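Local atomic coordinates of amidohydrolase 3 domain-containing protein (Pyrococcus horikoshii, PDB entry 3IGH), a protein that is uncharacterised but probably acts as a metal-dependent hydrolase of carbon-nitrogen bonds other than peptide bonds. Residues P61-S66 against H441-G446; H69-G74 against V205-V210; P362-S367 against S398-I403. One frame throughout, in Å; residues are numbered along the deposited sequence. Where two conformers were deposited one is given.

How the contacts relate
Strand 58-68, the first strand of the amidohydrolase TIM barrel, enters contact 1, which closes the longest loop by meeting helix 436-450 near the end of the chain. Helix 70-78 follows directly and closes contact 2 with strand 202-210, the second barrel strand and the neighbour of 58-68. Further along, contact 3 joins the chain after the seventh strand, 357-360, to that after the eighth, 395-397. Contacts 2 and 3 lie in series, both nested inside contact 1; none cross. Their centres are about 14 Å apart, and 17 and 15 Å from that of contact 1. Asp65 meets Ser206 and Thr399, and His69 meets Ser401, so strand 58-68 and its following turn touch strand 202-210 and loop 398-403.

Contact 1: residues P61-S66 against H441-G446; sequences PAFFDS and HSYTYG
Tyr443 of helix 436-450 lies against Phe63 and runs beside Asp65, to which a water connects it. Its CB touches Phe63 CD1 in the plane of the Phe63 ring; its CG takes the closest approach, 3.5 Å from the same CD1, which stands over one Tyr443 face toward the rim. The pair is a T-shaped stack, Phe63 giving the edge, with planes at 72°. On the other branch, CD2 has Phe64 O at the ring edge, 3.5 Å away. At the tip, OH donates to the water at 2.6 Å, and this water donates to Asp65 OD2 at 2.7 Å; the same oxygen is hydrogen-bonded to Thr399.

On the backbone, Phe64 N donates to Tyr443 O at 2.9 Å, almost straight. Next to it Thr444 lays CG2 3.3 Å from Ala62 O, while its OG1, between backbone N and carbonyl carbon (chi1 56°), bonds back to Leu440 O. A wider pi-type turn, closed by Gly446 N on His441 O, accompanies this approach. Trp409 adds a second edge-to-face partner for Phe63. The axes of segments 63-65 and 441-446 cross at 83°, a C-terminal helix packed on the first strand of an amidohydrolase TIM barrel.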
# COMPACT_ATOMS: atom_id res chain seq x y z
N PRO A 61 6.42 22.67 12.67
CA PRO A 61 5.93 21.37 12.23
C PRO A 61 4.61 21.03 12.92
O PRO A 61 4.40 21.39 14.08
CB PRO A 61 7.03 20.41 12.69
CG PRO A 61 8.26 21.25 12.76
CD PRO A 61 7.79 22.59 13.21
N ALA A 62 3.72 20.37 12.19
CA ALA A 62 2.42 20.03 12.75
C ALA A 62 2.57 18.99 13.86
O ALA A 62 3.59 18.31 13.96
CB ALA A 62 1.48 19.55 11.64
N PHE A 63 1.57 18.92 14.74
CA PHE A 63 1.59 17.92 15.79
C PHE A 63 1.43 16.51 15.20
O PHE A 63 0.78 16.32 14.16
CB PHE A 63 0.51 18.20 16.85
CG PHE A 63 0.79 19.42 17.70
CD1 PHE A 63 1.68 19.34 18.78
CD2 PHE A 63 0.19 20.64 17.42
CE1 PHE A 63 1.94 20.45 19.58
CE2 PHE A 63 0.45 21.76 18.21
CZ PHE A 63 1.33 21.67 19.28
N PHE A 64 2.05 15.55 15.87
CA PHE A 64 1.96 14.14 15.49
C PHE A 64 1.55 13.40 16.76
O PHE A 64 2.33 13.30 17.71
CB PHE A 64 3.34 13.68 14.98
CG PHE A 64 3.36 12.33 14.29
CD1 PHE A 64 4.12 12.16 13.14
CD2 PHE A 64 2.66 11.22 14.79
CE1 PHE A 64 4.17 10.93 12.46
CE2 PHE A 64 2.70 9.99 14.13
CZ PHE A 64 3.46 9.85 12.96
N ASP A 65 0.32 12.92 16.82
CA ASP A 65 -0.14 12.18 17.99
C ASP A 65 0.25 10.73 17.80
O ASP A 65 -0.32 10.03 16.98
CB ASP A 65 -1.66 12.31 18.15
CG ASP A 65 -2.16 11.78 19.50
OD1 ASP A 65 -1.77 10.67 19.93
OD2 ASP A 65 -3.00 12.46 20.13
N SER A 66 1.21 10.25 18.59
CA SER A 66 1.79 8.92 18.33
C SER A 66 0.97 7.74 18.87
O SER A 66 1.42 6.59 18.77
CB SER A 66 3.23 8.87 18.84
OG SER A 66 3.29 9.05 20.24
N HIS A 441 9.19 19.38 20.64
CA HIS A 441 10.02 18.39 19.96
C HIS A 441 9.43 16.97 20.09
O HIS A 441 9.37 16.24 19.10
CB HIS A 441 11.45 18.41 20.52
CG HIS A 441 12.31 17.30 20.00
ND1 HIS A 441 12.97 17.37 18.79
CD2 HIS A 441 12.65 16.10 20.54
CE1 HIS A 441 13.66 16.26 18.60
NE2 HIS A 441 13.48 15.47 19.65
N SER A 442 8.99 16.61 21.30
CA SER A 442 8.42 15.28 21.55
C SER A 442 7.11 15.06 20.81
O SER A 442 6.83 13.95 20.36
CB SER A 442 8.23 15.05 23.05
OG SER A 442 9.47 15.06 23.74
N TYR A 443 6.35 16.14 20.65
CA TYR A 443 5.05 16.10 20.00
C TYR A 443 5.12 16.27 18.47
O TYR A 443 4.10 16.30 17.79
CB TYR A 443 4.18 17.21 20.59
CG TYR A 443 2.75 16.82 20.89
CD1 TYR A 443 2.06 17.43 21.93
CD2 TYR A 443 2.07 15.86 20.14
CE1 TYR A 443 0.75 17.11 22.22
CE2 TYR A 443 0.75 15.52 20.43
CZ TYR A 443 0.09 16.15 21.48
OH TYR A 443 -1.23 15.84 21.78
N THR A 444 6.33 16.40 17.93
CA THR A 444 6.49 16.52 16.49
C THR A 444 7.47 15.46 15.99
O THR A 444 7.06 14.36 15.59
CB THR A 444 6.90 17.97 16.06
OG1 THR A 444 8.10 18.35 16.76
CG2 THR A 444 5.80 18.98 16.38
N TYR A 445 8.77 15.77 16.04
CA TYR A 445 9.79 14.83 15.59
C TYR A 445 9.88 13.58 16.48
O TYR A 445 10.10 12.49 15.97
CB TYR A 445 11.15 15.52 15.49
CG TYR A 445 12.28 14.69 14.90
CD1 TYR A 445 12.30 14.37 13.55
CD2 TYR A 445 13.33 14.26 15.71
CE1 TYR A 445 13.35 13.62 13.01
CE2 TYR A 445 14.38 13.51 15.19
CZ TYR A 445 14.39 13.20 13.84
OH TYR A 445 15.43 12.46 13.33
N GLY A 446 9.67 13.76 17.79
CA GLY A 446 9.72 12.65 18.74
C GLY A 446 8.67 11.60 18.39
O GLY A 446 8.99 10.43 18.21
O HOH W 1 -3.00 15.17 19.97

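Contact 2: residues H69-G74 against V205-V210; sequences HLDELG and VSFMSV. With SO4 (sulfate ion), chain B.
Phe207 presents one ring face to Leu70, whose CB sits 3.6 Å from the centroid and 10° off the normal, a CH-pi contact; Val210 CG2 covers the opposite face, also over the centre. At the ring's edge Asp71 OD1 comes to 3.3 Å from CE1, the carboxylate turned 63° from the ring plane. The His69 ring carries its partners at the edge: a water at ND1, 2.9 Å away, and a sulfate oxygen, O1, that accepts a weak bond from NE2. ND1 also makes a long, bent and weak bond to Met208 O at 3.3 Å.

That water gives Asp71 OD1 and Met208 O further contacts, while a second bridges Asp71 OD2 to Ser209 O, 2.7 Å from each. With Asp71 CG between backbone N and carbonyl carbon (chi1 54°), that carbon comes to 3.5 Å from Phe207 CZ, and OD1 receives Glu72 N at 2.8 Å from above the carboxylate plane. Leu70 CD2 meets Val205 CG2 at 4.1 Å.

His69 occupies the N-cap of helix 70-78 and belongs to the His-X-His sequence at the end of the first barrel strand, lying just past it; the sulfate, also bonded by His67, Lys262, His314 and His339, probably marks the active-site pocket. Around this, Leu197 of helix 183-199 packs on Leu70, and helix 212-223 and Val231 of strand 230-235 enclose Phe207.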
# COMPACT_ATOMS: atom_id res chain seq x y z
N HIS A 69 -6.99 6.41 19.06
CA HIS A 69 -7.97 5.52 18.47
C HIS A 69 -8.90 6.36 17.63
O HIS A 69 -9.84 6.97 18.14
CB HIS A 69 -8.76 4.81 19.56
CG HIS A 69 -7.91 4.08 20.55
ND1 HIS A 69 -7.53 2.77 20.37
CD2 HIS A 69 -7.37 4.47 21.73
CE1 HIS A 69 -6.78 2.38 21.40
NE2 HIS A 69 -6.67 3.40 22.23
N LEU A 70 -8.63 6.40 16.33
CA LEU A 70 -9.33 7.25 15.38
C LEU A 70 -10.82 6.90 15.31
O LEU A 70 -11.67 7.78 15.32
CB LEU A 70 -8.66 7.10 14.01
CG LEU A 70 -8.33 8.25 13.06
CD1 LEU A 70 -7.81 9.48 13.77
CD2 LEU A 70 -7.31 7.78 12.03
N ASP A 71 -11.12 5.60 15.29
CA ASP A 71 -12.52 5.16 15.22
C ASP A 71 -13.29 5.50 16.51
O ASP A 71 -14.42 5.99 16.46
CB ASP A 71 -12.62 3.66 14.89
CG ASP A 71 -11.79 2.77 15.84
OD1 ASP A 71 -10.95 3.26 16.63
OD2 ASP A 71 -12.00 1.55 15.78
N GLU A 72 -12.66 5.27 17.66
CA GLU A 72 -13.27 5.57 18.95
C GLU A 72 -13.43 7.07 19.16
O GLU A 72 -14.39 7.49 19.79
CB GLU A 72 -12.47 4.96 20.09
CG GLU A 72 -12.55 3.44 20.15
CD GLU A 72 -11.61 2.84 21.20
OE1 GLU A 72 -11.07 3.59 22.04
OE2 GLU A 72 -11.41 1.61 21.17
N LEU A 73 -12.51 7.87 18.62
CA LEU A 73 -12.63 9.32 18.72
C LEU A 73 -13.85 9.80 17.94
O LEU A 73 -14.63 10.61 18.43
CB LEU A 73 -11.36 10.03 18.22
CG LEU A 73 -11.40 11.56 18.10
CD1 LEU A 73 -11.78 12.24 19.42
CD2 LEU A 73 -10.06 12.12 17.57
N GLY A 74 -14.02 9.28 16.73
CA GLY A 74 -15.20 9.55 15.91
C GLY A 74 -16.49 9.20 16.63
O GLY A 74 -17.42 10.00 16.63
N VAL A 205 -0.93 10.75 12.77
CA VAL A 205 -1.25 9.94 13.95
C VAL A 205 -0.73 8.51 13.79
O VAL A 205 -0.55 8.05 12.66
CB VAL A 205 -2.81 9.87 14.24
CG1 VAL A 205 -3.43 11.27 14.47
CG2 VAL A 205 -3.59 9.13 13.14
N SER A 206 -0.46 7.85 14.91
CA SER A 206 -0.47 6.39 14.94
C SER A 206 -1.81 5.94 15.50
O SER A 206 -2.17 6.26 16.64
CB SER A 206 0.64 5.79 15.79
OG SER A 206 1.92 6.18 15.32
N PHE A 207 -2.54 5.21 14.67
CA PHE A 207 -3.87 4.70 15.01
C PHE A 207 -3.65 3.29 15.54
O PHE A 207 -3.25 2.40 14.80
CB PHE A 207 -4.75 4.76 13.74
CG PHE A 207 -6.15 4.18 13.88
CD1 PHE A 207 -6.69 3.77 15.10
CD2 PHE A 207 -6.96 4.10 12.74
CE1 PHE A 207 -7.99 3.22 15.17
CE2 PHE A 207 -8.26 3.58 12.80
CZ PHE A 207 -8.77 3.13 14.02
N MET A 208 -3.89 3.12 16.84
CA MET A 208 -3.64 1.85 17.54
C MET A 208 -4.85 0.93 17.61
O MET A 208 -5.96 1.41 17.78
CB MET A 208 -3.17 2.15 18.96
CG MET A 208 -2.16 3.30 19.02
SD MET A 208 -0.66 2.92 18.09
CE MET A 208 -0.20 1.52 19.08
N SER A 209 -4.59 -0.38 17.50
CA SER A 209 -5.62 -1.44 17.48
C SER A 209 -6.65 -1.24 16.38
O SER A 209 -7.86 -1.17 16.62
CB SER A 209 -6.27 -1.64 18.86
OG SER A 209 -5.29 -2.03 19.80
N VAL A 210 -6.14 -1.14 15.16
CA VAL A 210 -7.00 -1.08 13.99
C VAL A 210 -7.58 -2.48 13.78
O VAL A 210 -6.82 -3.43 13.56
CB VAL A 210 -6.19 -0.62 12.73
CG1 VAL A 210 -7.05 -0.64 11.47
CG2 VAL A 210 -5.61 0.76 12.94
S SO4 B . -4.22 1.47 25.09
O1 SO4 B . -4.64 1.83 23.75
O2 SO4 B . -4.36 2.64 25.95
O3 SO4 B . -5.10 0.43 25.61
O4 SO4 B . -2.82 1.04 25.07
O HOH W 2 -9.06 1.57 18.22
O HOH W 3 -10.12 -0.38 15.32

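Contact 3: residues P362-S367 against S398-I403; sequences PHFIIS and STDSPI. With SO4 (sulfate ion), chain E.
Phe364 reaches across to the loop 398-403 with its ring edge; the carboxylate of Asp400 and a backbone oxygen sit at the rim of the ring, in loose contact. Asp400 OD2 stands in the ring plane 3.9 Å from CZ, with carboxylate and ring only 20° from coplanar, and Thr399 O lies at the same edge, 4.1 Å from CE1. Another such oxygen-to-carbon contact sets Pro362 CD against Ser398 O.

Apolar contact is slight. Phe364 CE1 is 4.0 Å from Asp400 CB, and its CZ meets Ile403 CG2 obliquely, a contact to be read with caution because Ile403 has two conformers.

No direct hydrogen bond joins the segments, so water does the linking: one accepts from His363 N at 2.9 Å and donates to Ser398 O at 2.8 Å. Within the loop, Thr399 OG1, the same hydroxyl that meets Asp65, accepts Ser401 N at 3.2 Å, an ST turn.

His363 starts toward the loop, but with CG anti to the backbone N (chi1 -157°) its ring leads away. NE2 donates to sulfate O4 at 2.9 Å, 158° at the hydrogen, while ND1 is bonded to Glu404; Lys422 holds the same sulfate.

Asp400 follows the eighth barrel strand, where amidohydrolases usually carry a catalytic aspartate. Its OD2 lies close to O2 of the other sulfate, the one that His69 also meets, and its backbone bonds to His67. The contact joins the loops after strands seven and eight, at the end of the TIM barrel where amidohydrolases have their active site.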
# COMPACT_ATOMS: atom_id res chain seq x y z
N PRO A 362 1.15 12.58 28.41
CA PRO A 362 1.25 13.53 29.54
C PRO A 362 -0.06 13.99 30.19
O PRO A 362 -0.07 14.24 31.39
CB PRO A 362 2.03 14.70 28.94
CG PRO A 362 2.88 14.05 27.88
CD PRO A 362 1.96 13.03 27.26
N HIS A 363 -1.15 14.07 29.43
CA HIS A 363 -2.43 14.47 30.02
C HIS A 363 -3.01 13.49 31.05
O HIS A 363 -3.89 13.86 31.83
CB HIS A 363 -3.46 14.87 28.95
CG HIS A 363 -4.53 15.78 29.47
ND1 HIS A 363 -5.73 15.32 29.96
CD2 HIS A 363 -4.56 17.13 29.62
CE1 HIS A 363 -6.47 16.34 30.36
NE2 HIS A 363 -5.77 17.45 30.17
N PHE A 364 -2.50 12.25 31.08
CA PHE A 364 -2.83 11.29 32.15
C PHE A 364 -2.47 11.81 33.55
O PHE A 364 -3.12 11.43 34.51
CB PHE A 364 -2.16 9.93 31.92
CG PHE A 364 -2.90 9.00 30.98
CD1 PHE A 364 -3.12 9.34 29.65
CD2 PHE A 364 -3.37 7.76 31.43
CE1 PHE A 364 -3.79 8.46 28.78
CE2 PHE A 364 -4.04 6.89 30.57
CZ PHE A 364 -4.25 7.24 29.24
N ILE A 365 -1.43 12.63 33.66
CA ILE A 365 -1.10 13.33 34.92
C ILE A 365 -2.32 14.07 35.48
O ILE A 365 -2.62 14.00 36.68
CB ILE A 365 0.07 14.34 34.72
CG1 ILE A 365 1.38 13.59 34.46
CG2 ILE A 365 0.22 15.28 35.93
CD1 ILE A 365 2.45 14.47 33.87
N ILE A 366 -3.06 14.73 34.58
CA ILE A 366 -4.23 15.50 34.97
C ILE A 366 -5.44 14.64 35.29
O ILE A 366 -6.11 14.86 36.31
CB ILE A 366 -4.54 16.59 33.90
CG1 ILE A 366 -3.56 17.74 34.07
CG2 ILE A 366 -5.99 17.10 34.01
CD1 ILE A 366 -3.30 18.49 32.82
N SER A 367 -5.71 13.64 34.44
CA SER A 367 -6.90 12.81 34.58
C SER A 367 -6.80 11.80 35.72
O SER A 367 -7.79 11.54 36.42
CB SER A 367 -7.21 12.08 33.27
OG SER A 367 -7.64 12.99 32.27
N SER A 398 1.45 11.71 22.97
CA SER A 398 0.18 11.27 22.46
C SER A 398 -0.91 11.54 23.49
O SER A 398 -0.63 11.91 24.62
CB SER A 398 0.23 9.77 22.16
OG SER A 398 0.73 9.02 23.25
N THR A 399 -2.16 11.34 23.08
CA THR A 399 -3.30 11.61 23.94
C THR A 399 -4.06 10.36 24.31
O THR A 399 -4.84 10.38 25.26
CB THR A 399 -4.30 12.59 23.27
OG1 THR A 399 -4.68 12.09 21.98
CG2 THR A 399 -3.68 13.98 23.12
N ASP A 400 -3.87 9.27 23.55
CA ASP A 400 -4.72 8.08 23.63
C ASP A 400 -6.19 8.48 23.44
O ASP A 400 -7.09 7.87 24.02
CB ASP A 400 -4.50 7.32 24.96
CG ASP A 400 -5.05 5.90 24.93
OD1 ASP A 400 -5.18 5.33 23.82
OD2 ASP A 400 -5.36 5.37 26.01
N SER A 401 -6.42 9.50 22.63
CA SER A 401 -7.77 9.98 22.35
C SER A 401 -8.64 8.81 21.86
O SER A 401 -8.18 7.99 21.05
CB SER A 401 -7.71 11.10 21.30
OG SER A 401 -9.00 11.47 20.89
N PRO A 402 -9.89 8.73 22.35
CA PRO A 402 -10.65 9.68 23.17
C PRO A 402 -10.58 9.55 24.71
O PRO A 402 -11.44 10.13 25.40
CB PRO A 402 -12.08 9.42 22.71
CG PRO A 402 -12.11 7.93 22.46
CD PRO A 402 -10.69 7.54 22.03
N ILE A 403 -9.60 8.82 25.24
CA ILE A 403 -9.44 8.67 26.69
C ILE A 403 -9.07 10.03 27.31
O ILE A 403 -9.57 10.39 28.37
CB ILE A 403 -8.40 7.56 27.06
CG1 ILE A 403 -8.77 6.22 26.41
CG2 ILE A 403 -8.24 7.41 28.57
CD1 ILE A 403 -10.17 5.70 26.73
S SO4 E . -7.15 20.58 31.40
O1 SO4 E . -7.93 21.68 30.84
O2 SO4 E . -6.62 20.97 32.70
O3 SO4 E . -8.00 19.40 31.52
O4 SO4 E . -6.04 20.28 30.51
O HOH W 4 -1.76 13.27 26.73
O HOH W 5 -9.82 12.52 30.44